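Local coordinates for protein methylmalonate-semialdehyde dehydrogenase (Oceanimonas doudoroffii, PDB 4ZZ7) that catalyses the NAD-dependent oxidation of methylmalonate semialdehyde, probably with transfer of the acyl group to coenzyme A, as an aldehyde dehydrogenase family member, at residues A[323-332]-A[362-370]. Numbering follows the deposited sequence.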
loop_
_atom_site.group_PDB
_atom_site.type_symbol
_atom_site.label_atom_id
_atom_site.label_comp_id
_atom_site.label_asym_id
_atom_site.label_seq_id
_atom_site.Cartn_x
_atom_site.Cartn_y
_atom_site.Cartn_z
ATOM N N PHE A 323 -27.274 21.315 -23.973
ATOM C CA PHE A 323 -27.389 19.882 -24.153
ATOM C C PHE A 323 -28.138 19.483 -25.406
ATOM O O PHE A 323 -28.778 20.303 -26.039
ATOM C CB PHE A 323 -27.951 19.208 -22.890
ATOM C CG PHE A 323 -29.239 19.779 -22.396
ATOM C CD1 PHE A 323 -29.248 20.791 -21.452
ATOM C CD2 PHE A 323 -30.442 19.282 -22.847
ATOM C CE1 PHE A 323 -30.444 21.305 -20.986
ATOM C CE2 PHE A 323 -31.633 19.785 -22.374
ATOM C CZ PHE A 323 -31.637 20.793 -21.445
ATOM N N GLY A 324 -28.018 18.208 -25.759
ATOM C CA GLY A 324 -28.567 17.671 -27.000
ATOM C C GLY A 324 -29.872 16.920 -26.846
ATOM O O GLY A 324 -30.581 17.060 -25.853
ATOM N N PRO A 325 -30.202 16.105 -27.838
ATOM C CA PRO A 325 -31.416 15.359 -27.723
ATOM C C PRO A 325 -31.247 14.154 -26.839
ATOM O O PRO A 325 -30.147 13.769 -26.445
ATOM C CB PRO A 325 -31.694 14.911 -29.157
ATOM C CG PRO A 325 -30.337 14.785 -29.789
ATOM C CD PRO A 325 -29.427 15.732 -29.039
ATOM N N VAL A 326 -32.373 13.551 -26.551
ATOM C CA VAL A 326 -32.402 12.277 -25.911
ATOM C C VAL A 326 -32.092 11.205 -26.966
ATOM O O VAL A 326 -32.114 11.459 -28.159
ATOM C CB VAL A 326 -33.738 12.140 -25.170
ATOM C CG1 VAL A 326 -34.558 10.944 -25.660
ATOM C CG2 VAL A 326 -33.486 12.187 -23.658
ATOM N N ILE A 327 -31.760 10.018 -26.500
ATOM C CA ILE A 327 -31.155 8.986 -27.354
ATOM C C ILE A 327 -32.083 8.401 -28.434
ATOM O O ILE A 327 -31.631 8.169 -29.563
ATOM C CB ILE A 327 -30.485 7.871 -26.480
ATOM C CG1 ILE A 327 -29.679 6.882 -27.324
ATOM C CG2 ILE A 327 -31.518 7.105 -25.664
ATOM C CD1 ILE A 327 -28.431 7.463 -27.935
ATOM N N THR A 328 -33.348 8.156 -28.080
ATOM C CA THR A 328 -34.341 7.558 -28.996
ATOM C C THR A 328 -35.711 8.173 -28.803
ATOM O O THR A 328 -35.985 8.780 -27.771
ATOM C CB THR A 328 -34.496 6.017 -28.803
ATOM O OG1 THR A 328 -35.018 5.719 -27.502
ATOM C CG2 THR A 328 -33.168 5.277 -29.000
ATOM N N ARG A 329 -36.576 7.978 -29.796
ATOM C CA ARG A 329 -37.981 8.410 -29.723
ATOM C C ARG A 329 -38.703 7.696 -28.589
ATOM O O ARG A 329 -39.500 8.321 -27.889
ATOM C CB ARG A 329 -38.699 8.147 -31.056
ATOM C CG ARG A 329 -40.217 8.365 -31.041
ATOM C CD ARG A 329 -40.672 9.206 -32.229
ATOM N NE ARG A 329 -40.383 10.635 -32.003
ATOM C CZ ARG A 329 -40.133 11.549 -32.948
ATOM N NH1 ARG A 329 -40.119 11.224 -34.241
ATOM N NH2 ARG A 329 -39.881 12.812 -32.587
ATOM N N GLN A 330 -38.424 6.394 -28.440
ATOM C CA GLN A 330 -38.963 5.578 -27.353
ATOM C C GLN A 330 -38.577 6.164 -25.983
ATOM O O GLN A 330 -39.416 6.254 -25.074
ATOM C CB GLN A 330 -38.476 4.132 -27.479
ATOM C CG GLN A 330 -39.111 3.183 -26.473
ATOM C CD GLN A 330 -38.558 1.777 -26.561
ATOM O OE1 GLN A 330 -37.476 1.558 -27.108
ATOM N NE2 GLN A 330 -39.293 0.813 -26.018
ATOM N N HIS A 331 -37.315 6.574 -25.854
ATOM C CA HIS A 331 -36.818 7.169 -24.612
ATOM C C HIS A 331 -37.374 8.562 -24.382
ATOM O O HIS A 331 -37.575 8.966 -23.237
ATOM C CB HIS A 331 -35.289 7.214 -24.571
ATOM C CG HIS A 331 -34.752 7.598 -23.229
ATOM N ND1 HIS A 331 -34.999 6.853 -22.096
ATOM C CD2 HIS A 331 -34.023 8.666 -22.825
ATOM C CE1 HIS A 331 -34.435 7.442 -21.055
ATOM N NE2 HIS A 331 -33.837 8.544 -21.471
ATOM N N GLN A 332 -37.602 9.298 -25.466
ATOM C CA GLN A 332 -38.251 10.606 -25.386
ATOM C C GLN A 332 -39.660 10.471 -24.837
ATOM O O GLN A 332 -40.060 11.214 -23.946
ATOM C CB GLN A 332 -38.326 11.271 -26.768
ATOM C CG GLN A 332 -38.866 12.710 -26.752
ATOM C CD GLN A 332 -39.071 13.293 -28.141
ATOM O OE1 GLN A 332 -39.015 12.581 -29.149
ATOM N NE2 GLN A 332 -39.312 14.591 -28.202
ATOM N N GLU A 362 -35.833 20.434 -36.539
ATOM C CA GLU A 362 -35.620 19.188 -35.835
ATOM C C GLU A 362 -36.847 18.670 -35.057
ATOM O O GLU A 362 -37.117 19.142 -33.964
ATOM C CB GLU A 362 -34.335 19.261 -34.983
ATOM C CG GLU A 362 -33.006 18.925 -35.714
ATOM C CD GLU A 362 -32.068 20.100 -35.914
ATOM O OE1 GLU A 362 -31.102 19.997 -36.678
ATOM O OE2 GLU A 362 -32.250 21.125 -35.266
ATOM N N ASN A 363 -37.575 17.714 -35.683
ATOM C CA ASN A 363 -38.449 16.704 -35.016
ATOM C C ASN A 363 -37.628 15.451 -34.607
ATOM O O ASN A 363 -38.012 14.307 -34.870
ATOM C CB ASN A 363 -39.606 16.269 -35.939
ATOM C CG ASN A 363 -39.205 15.174 -36.947
ATOM O OD1 ASN A 363 -38.060 15.099 -37.395
ATOM N ND2 ASN A 363 -40.150 14.314 -37.287
ATOM N N GLY A 364 -36.476 15.680 -33.990
ATOM C CA GLY A 364 -35.694 14.616 -33.386
ATOM C C GLY A 364 -36.095 14.516 -31.934
ATOM O O GLY A 364 -37.106 15.111 -31.530
ATOM N N PHE A 365 -35.296 13.808 -31.136
ATOM C CA PHE A 365 -35.753 13.341 -29.804
ATOM C C PHE A 365 -35.377 14.333 -28.686
ATOM O O PHE A 365 -34.677 14.002 -27.733
ATOM C CB PHE A 365 -35.278 11.901 -29.528
ATOM C CG PHE A 365 -35.212 11.040 -30.765
ATOM C CD1 PHE A 365 -36.276 10.985 -31.647
ATOM C CD2 PHE A 365 -34.074 10.313 -31.059
ATOM C CE1 PHE A 365 -36.204 10.227 -32.793
ATOM C CE2 PHE A 365 -34.014 9.534 -32.197
ATOM C CZ PHE A 365 -35.077 9.498 -33.069
ATOM N N PHE A 366 -35.907 15.547 -28.814
ATOM C CA PHE A 366 -35.538 16.675 -27.978
ATOM C C PHE A 366 -36.477 16.874 -26.806
ATOM O O PHE A 366 -37.694 16.919 -26.982
ATOM C CB PHE A 366 -35.488 17.956 -28.820
ATOM C CG PHE A 366 -34.226 18.087 -29.621
ATOM C CD1 PHE A 366 -33.037 18.440 -28.999
ATOM C CD2 PHE A 366 -34.214 17.826 -30.985
ATOM C CE1 PHE A 366 -31.858 18.535 -29.710
ATOM C CE2 PHE A 366 -33.035 17.928 -31.710
ATOM C CZ PHE A 366 -31.852 18.275 -31.068
ATOM N N VAL A 367 -35.895 17.001 -25.616
ATOM C CA VAL A 367 -36.630 17.372 -24.401
ATOM C C VAL A 367 -35.895 18.527 -23.724
ATOM O O VAL A 367 -34.674 18.500 -23.546
ATOM C CB VAL A 367 -36.747 16.208 -23.392
ATOM C CG1 VAL A 367 -37.506 16.650 -22.142
ATOM C CG2 VAL A 367 -37.424 14.993 -24.029
ATOM N N GLY A 368 -36.650 19.544 -23.343
ATOM C CA GLY A 368 -36.054 20.730 -22.767
ATOM C C GLY A 368 -35.888 20.559 -21.284
ATOM O O GLY A 368 -36.540 19.726 -20.671
ATOM N N GLY A 369 -35.032 21.374 -20.699
ATOM C CA GLY A 369 -34.765 21.294 -19.266
ATOM C C GLY A 369 -36.011 21.628 -18.467
ATOM O O GLY A 369 -36.557 22.709 -18.610
ATOM N N THR A 370 -36.464 20.691 -17.639
ATOM C CA THR A 370 -37.689 20.857 -16.865
ATOM C C THR A 370 -37.407 20.851 -15.363
ATOM O O THR A 370 -36.509 20.158 -14.909
ATOM C CB THR A 370 -38.746 19.773 -17.213
ATOM O OG1 THR A 370 -38.657 18.684 -16.297
ATOM C CG2 THR A 370 -38.575 19.256 -18.604
#
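The ring of Phe365 lies against the backbone at the start of helix 329-344 in this aldehyde dehydrogenase fold; the residue is the centre of an inverse gamma turn, and its packing joins the loop before strand 370-373 to the helix N-terminus. Arg329 N sits over the centre of the ring, 3.5 Å from Phe365 CG, with Thr328 C over the same face nearer the rim; a broad, flat phenyl suits such a stretch of bare backbone. Thr328 caps the helix, its OG1 accepting from His331 N. The neighbouring Ile327 side chain comes within about 4 Å of those of the NAD-binding residues Phe151 and Arg179.

The side chains of Arg329 and Phe365 cross at about a right angle. Arg329 CB rests 3.7 Å from Phe365 CE1, and bends at chi2 (132°) and chi3 bring the long chain back toward the loop, where NH2 makes a weak hydrogen bond to Asn363 O. Gln332 is long enough to pass Phe365: CG lies anti to the backbone N (chi1 -174°) and the extended chain carries OE1 to 3.4 Å from Phe365 CA, while its CG touches Val367 CG2.

With an alanine at Phe365, the backbone of Thr328 and Arg329 would probably lose its apolar cover, leaving a gap between loop and first helical turn. Before the helix, Pro325 CB makes a CH-pi contact over the centre of the Phe366 ring. Beside it Val326 N donates to Phe365 O at 2.6 Å.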